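NikO protein (Streptomyces tendae, PDB 4FQD) acts as an enolpyruvyl transferase of the EPSP synthase family, related to MurA, and is essential in the biosynthesis of nikkomycin. Local coordinates at residues P11-L16 against T427-H432; E376-R381 against P400-R405; S90-A95 against V116-V121. The protein carries 4 engineered substitutions. One frame throughout, in Å; residues are numbered along the deposited sequence.

Contact 1: residues P11-L16 against T427-H432; sequences PGEPLL and TLRNHH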
loop_
_atom_site.group_PDB
_atom_site.type_symbol
_atom_site.label_atom_id
_atom_site.label_comp_id
_atom_site.label_asym_id
_atom_site.label_seq_id
_atom_site.Cartn_x
_atom_site.Cartn_y
_atom_site.Cartn_z
ATOM N N PRO A 11 14.287 29.650 -23.996
ATOM C CA PRO A 11 13.335 30.698 -24.374
ATOM C C PRO A 11 13.508 31.964 -23.536
ATOM O O PRO A 11 12.530 32.657 -23.257
ATOM C CB PRO A 11 11.979 30.047 -24.090
ATOM C CG PRO A 11 12.232 28.588 -24.281
ATOM C CD PRO A 11 13.620 28.358 -23.757
ATOM N N GLY A 12 14.745 32.258 -23.146
ATOM C CA GLY A 12 15.034 33.442 -22.354
ATOM C C GLY A 12 14.525 33.309 -20.935
ATOM O O GLY A 12 14.150 34.294 -20.300
ATOM N N GLU A 13 14.531 32.082 -20.432
ATOM C CA GLU A 13 13.875 31.761 -19.177
ATOM C C GLU A 13 14.892 31.233 -18.160
ATOM O O GLU A 13 15.774 30.453 -18.517
ATOM C CB GLU A 13 12.774 30.742 -19.464
ATOM C CG GLU A 13 11.742 30.598 -18.389
ATOM C CD GLU A 13 11.953 29.342 -17.595
ATOM O OE1 GLU A 13 11.616 28.259 -18.115
ATOM O OE2 GLU A 13 12.468 29.432 -16.465
ATOM N N PRO A 14 14.781 31.672 -16.892
ATOM C CA PRO A 14 15.774 31.357 -15.854
ATOM C C PRO A 14 15.991 29.863 -15.616
ATOM O O PRO A 14 15.034 29.099 -15.499
ATOM C CB PRO A 14 15.190 32.016 -14.595
ATOM C CG PRO A 14 13.744 32.228 -14.899
ATOM C CD PRO A 14 13.703 32.523 -16.362
ATOM N N LEU A 15 17.257 29.466 -15.541
ATOM C CA LEU A 15 17.622 28.073 -15.324
ATOM C C LEU A 15 18.441 27.904 -14.052
ATOM O O LEU A 15 18.984 28.868 -13.513
ATOM C CB LEU A 15 18.444 27.548 -16.502
ATOM C CG LEU A 15 17.777 27.325 -17.858
ATOM C CD1 LEU A 15 18.822 26.918 -18.882
ATOM C CD2 LEU A 15 16.705 26.263 -17.750
ATOM N N LEU A 16 18.523 26.665 -13.579
ATOM C CA LEU A 16 19.485 26.296 -12.552
ATOM C C LEU A 16 20.552 25.422 -13.195
ATOM O O LEU A 16 20.243 24.384 -13.778
ATOM C CB LEU A 16 18.811 25.536 -11.409
ATOM C CG LEU A 16 17.947 26.342 -10.440
ATOM C CD1 LEU A 16 17.444 25.449 -9.318
ATOM C CD2 LEU A 16 18.724 27.524 -9.882
ATOM N N THR A 427 20.719 20.873 -16.079
ATOM C CA THR A 427 19.919 22.085 -15.986
ATOM C C THR A 427 18.518 21.771 -15.476
ATOM O O THR A 427 17.933 20.746 -15.826
ATOM C CB THR A 427 19.823 22.812 -17.338
ATOM O OG1 THR A 427 19.307 21.916 -18.328
ATOM C CG2 THR A 427 21.195 23.306 -17.774
ATOM N N LEU A 428 17.990 22.658 -14.639
ATOM C CA LEU A 428 16.651 22.500 -14.089
ATOM C C LEU A 428 15.868 23.802 -14.206
ATOM O O LEU A 428 16.326 24.853 -13.754
ATOM C CB LEU A 428 16.723 22.065 -12.623
ATOM C CG LEU A 428 15.392 21.942 -11.879
ATOM C CD1 LEU A 428 14.509 20.877 -12.517
ATOM C CD2 LEU A 428 15.626 21.639 -10.407
ATOM N N ARG A 429 14.691 23.734 -14.819
ATOM C CA ARG A 429 13.831 24.908 -14.929
ATOM C C ARG A 429 12.509 24.722 -14.193
ATOM O O ARG A 429 12.233 23.643 -13.664
ATOM C CB ARG A 429 13.588 25.287 -16.391
ATOM C CG ARG A 429 13.010 24.188 -17.258
ATOM C CD ARG A 429 12.869 24.685 -18.687
ATOM N NE ARG A 429 12.301 23.681 -19.578
ATOM C CZ ARG A 429 13.022 22.837 -20.310
ATOM N NH1 ARG A 429 14.346 22.873 -20.258
ATOM N NH2 ARG A 429 12.418 21.958 -21.096
ATOM N N ASN A 430 11.703 25.781 -14.174
ATOM C CA ASN A 430 10.486 25.831 -13.368
ATOM C C ASN A 430 10.785 25.596 -11.893
ATOM O O ASN A 430 10.003 24.973 -11.178
ATOM C CB ASN A 430 9.432 24.842 -13.874
ATOM C CG ASN A 430 8.737 25.322 -15.130
ATOM O OD1 ASN A 430 7.716 24.771 -15.534
ATOM N ND2 ASN A 430 9.291 26.352 -15.756
ATOM N N HIS A 431 11.929 26.107 -11.449
ATOM C CA HIS A 431 12.356 25.970 -10.063
ATOM C C HIS A 431 11.767 27.078 -9.198
ATOM O O HIS A 431 12.123 27.221 -8.028
ATOM C CB HIS A 431 13.881 25.984 -9.972
ATOM C CG HIS A 431 14.513 27.180 -10.616
ATOM N ND1 HIS A 431 14.685 27.287 -11.977
ATOM C CD2 HIS A 431 15.018 28.316 -10.079
ATOM C CE1 HIS A 431 15.268 28.442 -12.254
ATOM N NE2 HIS A 431 15.480 29.084 -11.123
ATOM N N HIS A 432 10.863 27.859 -9.782
ATOM C CA HIS A 432 10.184 28.927 -9.059
ATOM C C HIS A 432 9.222 28.345 -8.031
ATOM O O HIS A 432 8.777 29.041 -7.119
ATOM C CB HIS A 432 9.429 29.836 -10.032
ATOM C CG HIS A 432 8.386 29.124 -10.836
ATOM N ND1 HIS A 432 8.644 28.582 -12.077
ATOM C CD2 HIS A 432 7.084 28.861 -10.576
ATOM C CE1 HIS A 432 7.546 28.018 -12.548
ATOM N NE2 HIS A 432 6.584 28.173 -11.654
#

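Contact 2: residues E376-R381 against P400-R405; sequences EALGIR and PGTDLR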
loop_
_atom_site.group_PDB
_atom_site.type_symbol
_atom_site.label_atom_id
_atom_site.label_comp_id
_atom_site.label_asym_id
_atom_site.label_seq_id
_atom_site.Cartn_x
_atom_site.Cartn_y
_atom_site.Cartn_z
ATOM N N GLU A 376 13.840 9.735 -14.742
ATOM C CA GLU A 376 14.163 8.732 -15.751
ATOM C C GLU A 376 15.335 9.189 -16.613
ATOM O O GLU A 376 16.177 8.385 -17.012
ATOM C CB GLU A 376 12.945 8.469 -16.639
ATOM C CG GLU A 376 13.040 7.208 -17.477
ATOM C CD GLU A 376 12.384 6.019 -16.806
ATOM O OE1 GLU A 376 11.498 6.236 -15.954
ATOM O OE2 GLU A 376 12.753 4.870 -17.127
ATOM N N ALA A 377 15.379 10.488 -16.895
ATOM C CA ALA A 377 16.430 11.068 -17.724
ATOM C C ALA A 377 17.795 10.982 -17.050
ATOM O O ALA A 377 18.826 10.937 -17.722
ATOM C CB ALA A 377 16.096 12.514 -18.066
ATOM N N LEU A 378 17.798 10.958 -15.721
ATOM C CA LEU A 378 19.041 10.896 -14.962
ATOM C C LEU A 378 19.589 9.475 -14.864
ATOM O O LEU A 378 20.750 9.273 -14.509
ATOM C CB LEU A 378 18.849 11.487 -13.563
ATOM C CG LEU A 378 18.584 12.993 -13.502
ATOM C CD1 LEU A 378 18.409 13.445 -12.063
ATOM C CD2 LEU A 378 19.708 13.765 -14.178
ATOM N N GLY A 379 18.751 8.494 -15.181
ATOM C CA GLY A 379 19.166 7.103 -15.153
ATOM C C GLY A 379 18.334 6.251 -14.215
ATOM O O GLY A 379 18.449 5.026 -14.208
ATOM N N ILE A 380 17.492 6.903 -13.421
ATOM C CA ILE A 380 16.631 6.205 -12.474
ATOM C C ILE A 380 15.490 5.492 -13.197
ATOM O O ILE A 380 14.788 6.092 -14.009
ATOM C CB ILE A 380 16.058 7.175 -11.423
ATOM C CG1 ILE A 380 17.192 7.936 -10.734
ATOM C CG2 ILE A 380 15.215 6.427 -10.404
ATOM C CD1 ILE A 380 16.722 8.933 -9.700
ATOM N N ARG A 381 15.313 4.208 -12.899
ATOM C CA ARG A 381 14.291 3.397 -13.553
ATOM C C ARG A 381 12.965 3.470 -12.803
ATOM O O ARG A 381 12.871 3.030 -11.657
ATOM C CB ARG A 381 14.743 1.939 -13.628
ATOM C CG ARG A 381 16.169 1.736 -14.116
ATOM C CD ARG A 381 16.244 1.644 -15.628
ATOM N NE ARG A 381 17.319 0.752 -16.053
ATOM C CZ ARG A 381 18.586 1.123 -16.205
ATOM N NH1 ARG A 381 18.944 2.376 -15.968
ATOM N NH2 ARG A 381 19.495 0.239 -16.592
ATOM N N PRO A 400 24.547 12.685 -17.021
ATOM C CA PRO A 400 24.709 14.139 -17.071
ATOM C C PRO A 400 24.264 14.717 -18.412
ATOM O O PRO A 400 23.947 13.970 -19.337
ATOM C CB PRO A 400 26.217 14.306 -16.920
ATOM C CG PRO A 400 26.769 13.117 -17.643
ATOM C CD PRO A 400 25.774 11.990 -17.451
ATOM N N GLY A 401 24.242 16.044 -18.507
ATOM C CA GLY A 401 23.927 16.721 -19.753
ATOM C C GLY A 401 22.457 16.693 -20.124
ATOM O O GLY A 401 22.109 16.675 -21.303
ATOM N N THR A 402 21.591 16.696 -19.116
ATOM C CA THR A 402 20.151 16.668 -19.351
ATOM C C THR A 402 19.492 18.001 -19.011
ATOM O O THR A 402 20.075 18.838 -18.321
ATOM C CB THR A 402 19.470 15.556 -18.531
ATOM O OG1 THR A 402 19.738 15.755 -17.138
ATOM C CG2 THR A 402 19.988 14.189 -18.953
ATOM N N ASP A 403 18.273 18.190 -19.507
ATOM C CA ASP A 403 17.481 19.373 -19.191
ATOM C C ASP A 403 16.208 18.977 -18.458
ATOM O O ASP A 403 15.243 18.521 -19.072
ATOM C CB ASP A 403 17.126 20.149 -20.459
ATOM C CG ASP A 403 18.327 20.818 -21.087
ATOM O OD1 ASP A 403 18.815 21.819 -20.520
ATOM O OD2 ASP A 403 18.777 20.353 -22.154
ATOM N N LEU A 404 16.209 19.158 -17.142
ATOM C CA LEU A 404 15.087 18.732 -16.313
ATOM C C LEU A 404 14.055 19.837 -16.119
ATOM O O LEU A 404 14.401 20.992 -15.877
ATOM C CB LEU A 404 15.587 18.230 -14.955
ATOM C CG LEU A 404 15.901 16.736 -14.824
ATOM C CD1 LEU A 404 16.798 16.248 -15.944
ATOM C CD2 LEU A 404 16.542 16.449 -13.480
ATOM N N ARG A 405 12.783 19.471 -16.231
ATOM C CA ARG A 405 11.694 20.413 -16.008
ATOM C C ARG A 405 10.878 20.016 -14.785
ATOM O O ARG A 405 10.380 18.893 -14.696
ATOM C CB ARG A 405 10.787 20.493 -17.238
ATOM C CG ARG A 405 9.558 21.364 -17.031
ATOM C CD ARG A 405 8.617 21.299 -18.222
ATOM N NE ARG A 405 7.415 22.097 -18.007
ATOM C CZ ARG A 405 7.333 23.402 -18.247
ATOM N NH1 ARG A 405 8.390 24.057 -18.706
ATOM N NH2 ARG A 405 6.200 24.053 -18.025
#

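Contact 3: residues S90-A95 against V116-V121; sequences SAWDRA and VSRNGV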
loop_
_atom_site.group_PDB
_atom_site.type_symbol
_atom_site.label_atom_id
_atom_site.label_comp_id
_atom_site.label_asym_id
_atom_site.label_seq_id
_atom_site.Cartn_x
_atom_site.Cartn_y
_atom_site.Cartn_z
ATOM N N SER A 90 -8.025 42.536 14.714
ATOM C CA SER A 90 -8.957 43.348 15.491
ATOM C C SER A 90 -9.653 44.402 14.634
ATOM O O SER A 90 -10.876 44.539 14.677
ATOM C CB SER A 90 -8.234 44.026 16.657
ATOM O OG SER A 90 -7.606 43.073 17.494
ATOM N N ALA A 91 -8.869 45.139 13.854
ATOM C CA ALA A 91 -9.401 46.232 13.045
ATOM C C ALA A 91 -9.759 45.790 11.628
ATOM O O ALA A 91 -9.830 46.612 10.714
ATOM C CB ALA A 91 -8.416 47.390 13.007
ATOM N N TRP A 92 -9.982 44.492 11.454
ATOM C CA TRP A 92 -10.368 43.942 10.160
ATOM C C TRP A 92 -11.744 44.472 9.763
ATOM O O TRP A 92 -12.747 44.147 10.397
ATOM C CB TRP A 92 -10.397 42.414 10.228
ATOM C CG TRP A 92 -10.347 41.734 8.892
ATOM C CD1 TRP A 92 -11.235 41.872 7.865
ATOM C CD2 TRP A 92 -9.364 40.789 8.447
ATOM N NE1 TRP A 92 -10.860 41.083 6.805
ATOM C CE2 TRP A 92 -9.715 40.407 7.138
ATOM C CE3 TRP A 92 -8.219 40.235 9.028
ATOM C CZ2 TRP A 92 -8.963 39.494 6.400
ATOM C CZ3 TRP A 92 -7.473 39.329 8.294
ATOM C CH2 TRP A 92 -7.849 38.968 6.993
ATOM N N ASP A 93 -11.790 45.292 8.717
ATOM C CA ASP A 93 -13.055 45.875 8.275
ATOM C C ASP A 93 -13.691 45.075 7.142
ATOM O O ASP A 93 -13.324 43.928 6.900
ATOM C CB ASP A 93 -12.877 47.346 7.877
ATOM C CG ASP A 93 -11.877 47.538 6.751
ATOM O OD1 ASP A 93 -11.966 46.829 5.726
ATOM O OD2 ASP A 93 -10.998 48.414 6.889
ATOM N N ARG A 94 -14.639 45.690 6.443
ATOM C CA ARG A 94 -15.343 45.008 5.362
ATOM C C ARG A 94 -15.258 45.752 4.032
ATOM O O ARG A 94 -15.735 46.880 3.901
ATOM C CB ARG A 94 -16.802 44.753 5.747
ATOM C CG ARG A 94 -17.533 45.971 6.284
ATOM C CD ARG A 94 -18.797 45.564 7.018
ATOM N NE ARG A 94 -18.495 44.821 8.238
ATOM C CZ ARG A 94 -19.404 44.197 8.979
ATOM N NH1 ARG A 94 -20.682 44.219 8.623
ATOM N NH2 ARG A 94 -19.035 43.547 10.075
ATOM N N ALA A 95 -14.645 45.099 3.050
ATOM C CA ALA A 95 -14.504 45.653 1.710
ATOM C C ALA A 95 -14.104 44.550 0.739
ATOM O O ALA A 95 -14.088 43.372 1.097
ATOM C CB ALA A 95 -13.470 46.767 1.699
ATOM N N VAL A 116 -16.690 35.342 6.351
ATOM C CA VAL A 116 -18.131 35.115 6.342
ATOM C C VAL A 116 -18.747 35.326 7.726
ATOM O O VAL A 116 -19.938 35.606 7.848
ATOM C CB VAL A 116 -18.482 33.703 5.807
ATOM C CG1 VAL A 116 -18.309 32.654 6.891
ATOM C CG2 VAL A 116 -19.900 33.676 5.265
ATOM N N SER A 117 -17.928 35.208 8.765
ATOM C CA SER A 117 -18.413 35.335 10.132
ATOM C C SER A 117 -18.321 36.774 10.622
ATOM O O SER A 117 -19.035 37.174 11.540
ATOM C CB SER A 117 -17.625 34.415 11.064
ATOM O OG SER A 117 -18.017 34.600 12.411
ATOM N N ARG A 118 -17.438 37.547 10.000
ATOM C CA ARG A 118 -17.205 38.923 10.416
ATOM C C ARG A 118 -18.043 39.909 9.609
ATOM O O ARG A 118 -18.507 40.920 10.136
ATOM C CB ARG A 118 -15.723 39.273 10.279
ATOM C CG ARG A 118 -15.249 40.333 11.251
ATOM C CD ARG A 118 -13.776 40.648 11.057
ATOM N NE ARG A 118 -13.165 41.113 12.297
ATOM C CZ ARG A 118 -12.320 40.392 13.027
ATOM N NH1 ARG A 118 -11.814 40.890 14.146
ATOM N NH2 ARG A 118 -11.970 39.178 12.630
ATOM N N ASN A 119 -18.236 39.610 8.329
ATOM C CA ASN A 119 -18.936 40.522 7.433
ATOM C C ASN A 119 -20.268 39.970 6.938
ATOM O O ASN A 119 -21.097 40.709 6.409
ATOM C CB ASN A 119 -18.045 40.883 6.243
ATOM C CG ASN A 119 -16.689 41.412 6.670
ATOM O OD1 ASN A 119 -16.535 41.941 7.770
ATOM N ND2 ASN A 119 -15.698 41.274 5.799
ATOM N N GLY A 120 -20.468 38.667 7.104
ATOM C CA GLY A 120 -21.679 38.022 6.634
ATOM C C GLY A 120 -21.589 37.652 5.166
ATOM O O GLY A 120 -22.371 36.841 4.669
ATOM N N VAL A 121 -20.627 38.253 4.472
ATOM C CA VAL A 121 -20.417 37.990 3.055
ATOM C C VAL A 121 -18.942 37.764 2.750
ATOM O O VAL A 121 -18.066 38.252 3.466
ATOM C CB VAL A 121 -20.942 39.145 2.177
ATOM C CG1 VAL A 121 -22.457 39.091 2.072
ATOM C CG2 VAL A 121 -20.483 40.483 2.729
#

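Contact 1: residues P11-L16 against T427-H432
Leu-16 and His-431 pack against each other where strand 14-19, at the start of the chain, pairs with strand 425-429 near its end. The two strands are the inner pair of a four-stranded mixed sheet in the inverse β/α barrel of the enolpyruvyl transferases, and joining distant ends of the sequence into one domain is characteristic of this fold. Leu-16 and Leu-428 form an antiparallel hydrogen-bonded pair: Leu-16 N gives a bond of 2.9 Å to Leu-428 O, and Leu-428 N returns one to Leu-16 O. Leu-16 CB stands 4.2 Å from Leu-428 CB, on the same face of the sheet. With CG anti to the carbonyl carbon (chi1 -74°), the branch point lies almost exactly over the middle of the His-431 ring, a CH-pi contact 3.5 Å from the centroid and 9° off the ring normal. On the same face of the ring CD1 lies toward one end, 3.6 Å from His-431 CG, and CD2 toward His-431 NE2, at 3.8 Å. Strand 451-456 flanks strand 14-19 on its other edge and adds Ile-452 and His-454 to the surroundings of Leu-16. Beyond the paired residues, Leu-15 CD2 touches Arg-429 CB, the two side chains running side by side. Pro-14 O lies at the edge of the imidazole, near its plane, 3.3 Å from His-431 CE1.

Contact 2: residues E376-R381 against P400-R405
Leu-378, in the last turn of helix 372-378, meets Thr-402 and Leu-404 of strand 402-405, crossing each side chain at about a right angle. The case illustrates how a helix end is laid on an edge strand: the helix precedes the hairpin of strands 382-385 and 388-393, whereas strand 402-405 is the outermost on its side of a different sheet. The two branches of Leu-378 are shared between two partners. CD1 lies 3.8 Å from Leu-404 CD2, and CD2 lies 3.6 Å from Thr-402 OG1. The threonine OG1 stands between the backbone N and the carbonyl carbon (chi1 58°), which presents the oxygen to the leucine and leaves CG2 to approach Ala-377 O at 3.7 Å. Ala-377 CB makes a looser approach to Leu-404 CD1, at 4.4 Å. The helix ends in a Schellman motif at Gly-379, whose N bonds back to Glu-376 O at 3.2 Å. Ala-418 and Leu-415 of helix 409-419 extend the apolar surroundings, the first against Leu-378 and the second against Leu-404. One turn back in the same helix, Glu-374 OE1 accepts from Arg-405 N. Ala-377, Leu-378, Thr-402 and Leu-404 thus meet through methyl groups and van der Waals approaches to two oxygens; apolar fit does the work on these faces, while the Glu-374 bond to Arg-405 fixes helix against strand alongside.

Contact 3: residues S90-A95 against V116-V121
Arg-118 NH1 gives a hydrogen bond to Ala-47 O, outside both segments, and passes Ser-90 O across the contact at 3.8 Å, too far to bond it. The arginine shows how a long side chain at a helix end can cover a neighbouring loop. Its CG is anti to the backbone N (chi1 -152°), and the chain continues extended from CG to NE, reaching over Trp-92. There the guanidinium turns one face to Trp-92 CB, 3.7 Å from its plane and offset toward the rim. NE, the nearest of its atoms to the tryptophan backbone, lies 3.6 Å from Trp-92 O. An alanine in place of Arg-118 would probably leave Ala-47 O without this donor and uncover the Trp-92 CB that the guanidinium overlies. A second arginine works from the loop side. Arg-94 slides past Asn-119 in the opposite direction, its CB 3.5 Å from Asn-119 CG and one guanidinium face over Asn-119 CA. Arg-94 NH2 comes 2.7 Å from Arg-118 O at a poor angle for a hydrogen bond, although a positive group beside a helix C-terminus is likely to be electrostatically favourable. The loop of residues 90-95 links strand 84-88 to helix 99-102; the indole of Trp-92 meets Phe-69 of helix 60-71 edge-to-face. Across the contact, helix 112-118 runs out, and Gly-120, with positive phi, leads into strand 121-124.

Contacts 1 and 2 are neighbours, with centres 15 Å apart, and share one sheet: strand 425-429 lies between strands 14-19 and 402-405, and Thr-427 O and Arg-429 N make probable backbone hydrogen bonds to Leu-404. Contact 3 stands apart, its centre 41 Å from that of contact 1 and 50 Å from that of contact 2, on the opposite side of the chain's centre from contact 2. Along the sequence contact 1 encloses both others, and contact 3 closes before contact 2 opens. The arrangement fits the two-domain architecture of the family: the chain leaves one domain, builds the other, and returns, so that its two ends meet in a common sheet.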